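Local coordinates for protein NAD nucleotidase (Haemophilus influenzae, PDB 3ZTV) that degrades NAD to adenosine and nicotinamide riboside, acting as a zinc-dependent periplasmic 5'-nucleotidase and pyrophosphatase with its highest activity on AMP, at residues H17-H22 with V223-H228; P63-H67 with N94-F98. One frame throughout, in Å; residues are numbered along the deposited sequence.

How the contacts relate
Starting at the N terminus, the chain runs along strand 11-18 into the zinc-binding loop 19-22, then through helix 46-59 to strand 63-67. Contact 2 closes the first and smaller loop, bringing residues 94-98 back beside 63-67 after 26 residues that are partly helical. Contact 1 closes only when residues 223-228 return to 17-22, so contact 2 is nested inside its 200-residue loop. Contact 2 adds a neighbouring strand to one sheet, whereas contact 1 joins that sheet to the one containing strand 221-224. The two meet where strands 11-18 and 63-67 are neighbours: Ile18 N lies 3.0 Å from Leu66 O, and His21 ND1 lies 2.9 Å from His67 NE2.

Contact 1. Residues H17-H22 with V223-H228; sequences HINDHH and VTGDSH. With ZN (zinc ion), chain C; ZN (zinc ion), chain B.
Asp20 divides its carboxylate between two tasks. OD2 accepts a nearly straight hydrogen bond from Asp226 N on its syn side (2.8 Å, 173°), while OD1 binds a zinc ion at 2.0 Å, so the group is fixed at both oxygens. Packing is close here. Gly225 CA sits 3.4 Å from Asp20 OD2, and the His22 and His228 rings meet rim to rim, their planes 60° apart. His22 NE2 binds this zinc at 2.1 Å, and Thr73 holds its ND1. A two-metal centre of this kind is characteristic of the calcineurin-like phosphoesterases: loops following strands of two sheets pool their ligands, Asp20 and His22 supplying a D-x-H motif. Asp226 sends OD1 to the second zinc and OD2 into a salt bridge with Lys163, its CG turned away from the backbone N (chi1 -167°). Asp70 bridges the metals, Asn102 joins the second, and a shared water donates a hydrogen bond to Asp226 O. Beyond the metals the backbones part, from 5.4 Å between Asn19 CA and Gly225 CA to 7.7 Å between His17 CA and Val223 CA. At this looser, still buried end, Val223 CG1 meets the His17 side chain obliquely, 3.8 Å from His17 CB.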
loop_
_atom_site.group_PDB
_atom_site.type_symbol
_atom_site.label_atom_id
_atom_site.label_comp_id
_atom_site.label_asym_id
_atom_site.label_seq_id
_atom_site.Cartn_x
_atom_site.Cartn_y
_atom_site.Cartn_z
ATOM N N HIS A 17 -24.305 18.297 2.074
ATOM C CA HIS A 17 -23.230 17.976 1.147
ATOM C C HIS A 17 -23.675 17.842 -0.308
ATOM O O HIS A 17 -24.817 17.471 -0.611
ATOM C CB HIS A 17 -22.517 16.700 1.611
ATOM C CG HIS A 17 -23.351 15.468 1.487
ATOM N ND1 HIS A 17 -24.323 15.109 2.398
ATOM C CD2 HIS A 17 -23.334 14.494 0.554
ATOM C CE1 HIS A 17 -24.880 13.972 2.014
ATOM N NE2 HIS A 17 -24.292 13.577 0.898
ATOM N N ILE A 18 -22.755 18.190 -1.207
ATOM C CA ILE A 18 -22.884 17.891 -2.637
ATOM C C ILE A 18 -21.586 17.255 -3.148
ATOM O O ILE A 18 -20.555 17.251 -2.441
ATOM C CB ILE A 18 -23.214 19.143 -3.513
ATOM C CG1 ILE A 18 -22.012 20.081 -3.699
ATOM C CG2 ILE A 18 -24.392 19.909 -2.948
ATOM C CD1 ILE A 18 -22.224 21.113 -4.828
ATOM N N ASN A 19 -21.604 16.753 -4.382
ATOM C CA ASN A 19 -20.403 16.170 -4.979
ATOM C C ASN A 19 -20.553 16.157 -6.488
ATOM O O ASN A 19 -21.670 16.121 -7.011
ATOM C CB ASN A 19 -20.189 14.733 -4.493
ATOM C CG ASN A 19 -21.355 13.827 -4.852
ATOM O OD1 ASN A 19 -21.333 13.110 -5.868
ATOM N ND2 ASN A 19 -22.385 13.857 -4.027
ATOM N N ASP A 20 -19.426 16.206 -7.195
ATOM C CA ASP A 20 -19.410 15.934 -8.633
ATOM C C ASP A 20 -20.325 16.874 -9.420
ATOM O O ASP A 20 -21.066 16.461 -10.325
ATOM C CB ASP A 20 -19.769 14.472 -8.911
ATOM C CG ASP A 20 -18.714 13.512 -8.391
ATOM O OD1 ASP A 20 -17.716 13.245 -9.110
ATOM O OD2 ASP A 20 -18.863 13.023 -7.252
ATOM N N HIS A 21 -20.289 18.151 -9.080
ATOM C CA HIS A 21 -21.094 19.089 -9.863
ATOM C C HIS A 21 -20.573 19.306 -11.293
ATOM O O HIS A 21 -21.355 19.666 -12.174
ATOM C CB HIS A 21 -21.432 20.399 -9.103
ATOM C CG HIS A 21 -20.418 21.498 -9.214
ATOM N ND1 HIS A 21 -19.432 21.704 -8.268
ATOM C CD2 HIS A 21 -20.302 22.513 -10.108
ATOM C CE1 HIS A 21 -18.727 22.771 -8.600
ATOM N NE2 HIS A 21 -19.241 23.285 -9.706
ATOM N N HIS A 22 -19.290 19.040 -11.522
ATOM C CA HIS A 22 -18.738 18.997 -12.888
ATOM C C HIS A 22 -19.106 20.233 -13.725
ATOM O O HIS A 22 -19.504 20.120 -14.888
ATOM C CB HIS A 22 -19.186 17.719 -13.593
ATOM C CG HIS A 22 -18.410 16.499 -13.189
ATOM N ND1 HIS A 22 -17.142 16.226 -13.653
ATOM C CD2 HIS A 22 -18.747 15.453 -12.394
ATOM C CE1 HIS A 22 -16.716 15.084 -13.137
ATOM N NE2 HIS A 22 -17.683 14.583 -12.383
ATOM N N VAL A 223 -18.482 10.769 3.569
ATOM C CA VAL A 223 -19.210 11.599 2.617
ATOM C C VAL A 223 -18.519 11.412 1.275
ATOM O O VAL A 223 -17.319 11.690 1.150
ATOM C CB VAL A 223 -19.167 13.085 3.057
ATOM C CG1 VAL A 223 -19.955 13.979 2.085
ATOM C CG2 VAL A 223 -19.684 13.237 4.498
ATOM N N THR A 224 -19.269 10.914 0.295
ATOM C CA THR A 224 -18.704 10.313 -0.914
ATOM C C THR A 224 -18.822 11.157 -2.185
ATOM O O THR A 224 -19.838 11.838 -2.413
ATOM C CB THR A 224 -19.392 8.955 -1.165
ATOM O OG1 THR A 224 -19.124 8.082 -0.059
ATOM C CG2 THR A 224 -18.934 8.288 -2.438
ATOM N N GLY A 225 -17.780 11.066 -3.009
ATOM C CA GLY A 225 -17.842 11.474 -4.400
ATOM C C GLY A 225 -17.202 10.451 -5.314
ATOM O O GLY A 225 -16.595 9.481 -4.850
ATOM N N ASP A 226 -17.362 10.697 -6.613
ATOM C CA ASP A 226 -16.763 9.967 -7.749
ATOM C C ASP A 226 -17.674 9.015 -8.495
ATOM O O ASP A 226 -17.559 8.901 -9.719
ATOM C CB ASP A 226 -15.429 9.266 -7.440
ATOM C CG ASP A 226 -14.712 8.799 -8.716
ATOM O OD1 ASP A 226 -14.326 9.639 -9.552
ATOM O OD2 ASP A 226 -14.528 7.574 -8.909
ATOM N N SER A 227 -18.538 8.309 -7.771
ATOM C CA SER A 227 -19.413 7.313 -8.387
ATOM C C SER A 227 -20.708 7.886 -8.980
ATOM O O SER A 227 -21.339 7.234 -9.812
ATOM C CB SER A 227 -19.723 6.177 -7.392
ATOM O OG SER A 227 -19.819 6.629 -6.035
ATOM N N HIS A 228 -21.089 9.102 -8.579
ATOM C CA HIS A 228 -22.277 9.770 -9.131
ATOM C C HIS A 228 -23.591 9.020 -8.778
ATOM O O HIS A 228 -24.618 9.186 -9.454
ATOM C CB HIS A 228 -22.187 9.889 -10.665
ATOM C CG HIS A 228 -21.176 10.874 -11.203
ATOM N ND1 HIS A 228 -20.019 11.268 -10.560
ATOM C CD2 HIS A 228 -21.165 11.505 -12.399
ATOM C CE1 HIS A 228 -19.359 12.114 -11.340
ATOM N NE2 HIS A 228 -20.040 12.280 -12.455
HETATM ZN ZN ZN C . -17.365 12.968 -11.058
HETATM ZN ZN ZN B . -14.621 11.745 -9.873
HETATM O O HOH W 1 -16.166 11.288 -11.069
#

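Contact 2. Residues P63-H67 with N94-F98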
loop_
_atom_site.group_PDB
_atom_site.type_symbol
_atom_site.label_atom_id
_atom_site.label_comp_id
_atom_site.label_asym_id
_atom_site.label_seq_id
_atom_site.Cartn_x
_atom_site.Cartn_y
_atom_site.Cartn_z
ATOM N N PRO A 63 -24.353 23.117 11.524
ATOM C CA PRO A 63 -24.218 22.655 10.139
ATOM C C PRO A 63 -22.755 22.499 9.721
ATOM O O PRO A 63 -21.886 23.275 10.123
ATOM C CB PRO A 63 -24.900 23.770 9.329
ATOM C CG PRO A 63 -24.763 24.990 10.174
ATOM C CD PRO A 63 -24.815 24.516 11.608
ATOM N N LEU A 64 -22.508 21.477 8.906
ATOM C CA LEU A 64 -21.195 21.226 8.312
ATOM C C LEU A 64 -21.425 21.057 6.814
ATOM O O LEU A 64 -22.064 20.086 6.391
ATOM C CB LEU A 64 -20.592 19.961 8.919
ATOM C CG LEU A 64 -19.261 19.471 8.348
ATOM C CD1 LEU A 64 -18.167 20.506 8.604
ATOM C CD2 LEU A 64 -18.873 18.123 8.930
ATOM N N VAL A 65 -20.913 21.995 6.020
ATOM C CA VAL A 65 -21.273 22.099 4.613
ATOM C C VAL A 65 -20.098 21.654 3.752
ATOM O O VAL A 65 -19.025 22.251 3.811
ATOM C CB VAL A 65 -21.723 23.534 4.280
ATOM C CG1 VAL A 65 -22.179 23.636 2.837
ATOM C CG2 VAL A 65 -22.851 23.958 5.223
ATOM N N LEU A 66 -20.302 20.594 2.966
ATOM C CA LEU A 66 -19.191 19.875 2.328
ATOM C C LEU A 66 -19.366 19.666 0.829
ATOM O O LEU A 66 -20.487 19.472 0.333
ATOM C CB LEU A 66 -19.024 18.498 2.974
ATOM C CG LEU A 66 -18.904 18.456 4.498
ATOM C CD1 LEU A 66 -18.963 17.008 4.977
ATOM C CD2 LEU A 66 -17.641 19.148 4.989
ATOM N N HIS A 67 -18.236 19.671 0.123
ATOM C CA HIS A 67 -18.194 19.352 -1.306
ATOM C C HIS A 67 -17.194 18.207 -1.520
ATOM O O HIS A 67 -16.003 18.352 -1.222
ATOM C CB HIS A 67 -17.778 20.581 -2.107
ATOM C CG HIS A 67 -17.947 20.426 -3.589
ATOM N ND1 HIS A 67 -17.417 19.373 -4.310
ATOM C CD2 HIS A 67 -18.591 21.211 -4.483
ATOM C CE1 HIS A 67 -17.746 19.513 -5.585
ATOM N NE2 HIS A 67 -18.445 20.628 -5.718
ATOM N N ASN A 94 -20.385 29.237 0.549
ATOM C CA ASN A 94 -19.739 29.189 1.862
ATOM C C ASN A 94 -19.609 27.773 2.425
ATOM O O ASN A 94 -19.909 27.513 3.595
ATOM C CB ASN A 94 -20.463 30.109 2.850
ATOM C CG ASN A 94 -20.319 31.570 2.486
ATOM O OD1 ASN A 94 -21.286 32.224 2.091
ATOM N ND2 ASN A 94 -19.105 32.087 2.602
ATOM N N PHE A 95 -19.157 26.855 1.579
ATOM C CA PHE A 95 -18.787 25.518 2.034
ATOM C C PHE A 95 -17.711 25.590 3.119
ATOM O O PHE A 95 -16.833 26.455 3.070
ATOM C CB PHE A 95 -18.245 24.713 0.854
ATOM C CG PHE A 95 -19.288 24.359 -0.162
ATOM C CD1 PHE A 95 -19.620 25.230 -1.194
ATOM C CD2 PHE A 95 -19.936 23.150 -0.085
ATOM C CE1 PHE A 95 -20.595 24.889 -2.121
ATOM C CE2 PHE A 95 -20.910 22.808 -1.010
ATOM C CZ PHE A 95 -21.235 23.681 -2.025
ATOM N N HIS A 96 -17.757 24.677 4.079
ATOM C CA HIS A 96 -16.678 24.578 5.059
ATOM C C HIS A 96 -15.436 23.875 4.509
ATOM O O HIS A 96 -14.307 24.244 4.844
ATOM C CB HIS A 96 -17.141 23.834 6.310
ATOM C CG HIS A 96 -18.222 24.533 7.070
ATOM N ND1 HIS A 96 -18.031 25.716 7.750
ATOM C CD2 HIS A 96 -19.516 24.191 7.267
ATOM C CE1 HIS A 96 -19.168 26.078 8.322
ATOM N NE2 HIS A 96 -20.080 25.162 8.055
ATOM N N TYR A 97 -15.648 22.835 3.698
ATOM C CA TYR A 97 -14.541 22.048 3.141
ATOM C C TYR A 97 -14.856 21.493 1.768
ATOM O O TYR A 97 -16.007 21.158 1.475
ATOM C CB TYR A 97 -14.164 20.870 4.056
ATOM C CG TYR A 97 -13.848 21.274 5.484
ATOM C CD1 TYR A 97 -12.601 21.785 5.825
ATOM C CD2 TYR A 97 -14.796 21.142 6.497
ATOM C CE1 TYR A 97 -12.317 22.168 7.123
ATOM C CE2 TYR A 97 -14.513 21.522 7.798
ATOM C CZ TYR A 97 -13.277 22.024 8.106
ATOM O OH TYR A 97 -13.015 22.392 9.404
ATOM N N PHE A 98 -13.811 21.393 0.949
ATOM C CA PHE A 98 -13.838 20.800 -0.385
ATOM C C PHE A 98 -12.702 19.787 -0.417
ATOM O O PHE A 98 -11.605 20.076 0.082
ATOM C CB PHE A 98 -13.560 21.913 -1.401
ATOM C CG PHE A 98 -13.306 21.453 -2.826
ATOM C CD1 PHE A 98 -14.268 20.780 -3.561
ATOM C CD2 PHE A 98 -12.106 21.779 -3.450
ATOM C CE1 PHE A 98 -14.019 20.397 -4.878
ATOM C CE2 PHE A 98 -11.867 21.412 -4.756
ATOM C CZ PHE A 98 -12.819 20.733 -5.477
#
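Two parallel bridges, Leu66 with Tyr97 and His67 with Phe98, join the segments, which as a whole run 51° apart; residues 94-96 are not yet strand, which begins at Tyr97. Val65 O receives His96 N at 2.8 Å and, weakly, Tyr97 N, while His67 N donates to Tyr97 O at 3.0 Å. On one face of the sheet, Leu66 and Tyr97 run alongside each other. Leu66 CD2 touches Tyr97 CD2 at 3.8 Å near the ring plane, and Leu64 CD1 meets the same edge at Tyr97 CE2, 3.9 Å away. Both Leu66 and Tyr97 reach Ile155 of the facing sheet, and Asp144 takes the Tyr97 hydroxyl. The connection is a beta-alpha-beta crossover: the chain leaves strand 63-67, passes through helices 76-79 and 84-93, and returns in parallel as strand 97-99. His67 and Phe98 lie on the opposite face, where Phe95, from the turn before the strand, joins them in an aromatic cluster. The His67 ring turns an edge to the face of Phe95 (planes 63° apart) and offers its own face to the edge of Phe98 in a steeper T-shaped pair (80°), where Phe98 CD1 comes within 3.5 Å of His67 ND1. Hydrogen bonds from His67 ND1 to Gly69 N and from His67 NE2 to His21 ND1 fix the rotation of this central ring. Nearby, Val65 lies across Phe95: its CG1, the branch trans to the backbone N, is 3.7 Å from Phe95 CD2. Phe95 also packs on Leu53 of helix 46-59, and the same helix carries Arg57, whose NH1 hydrogen-bonds Asn94 O.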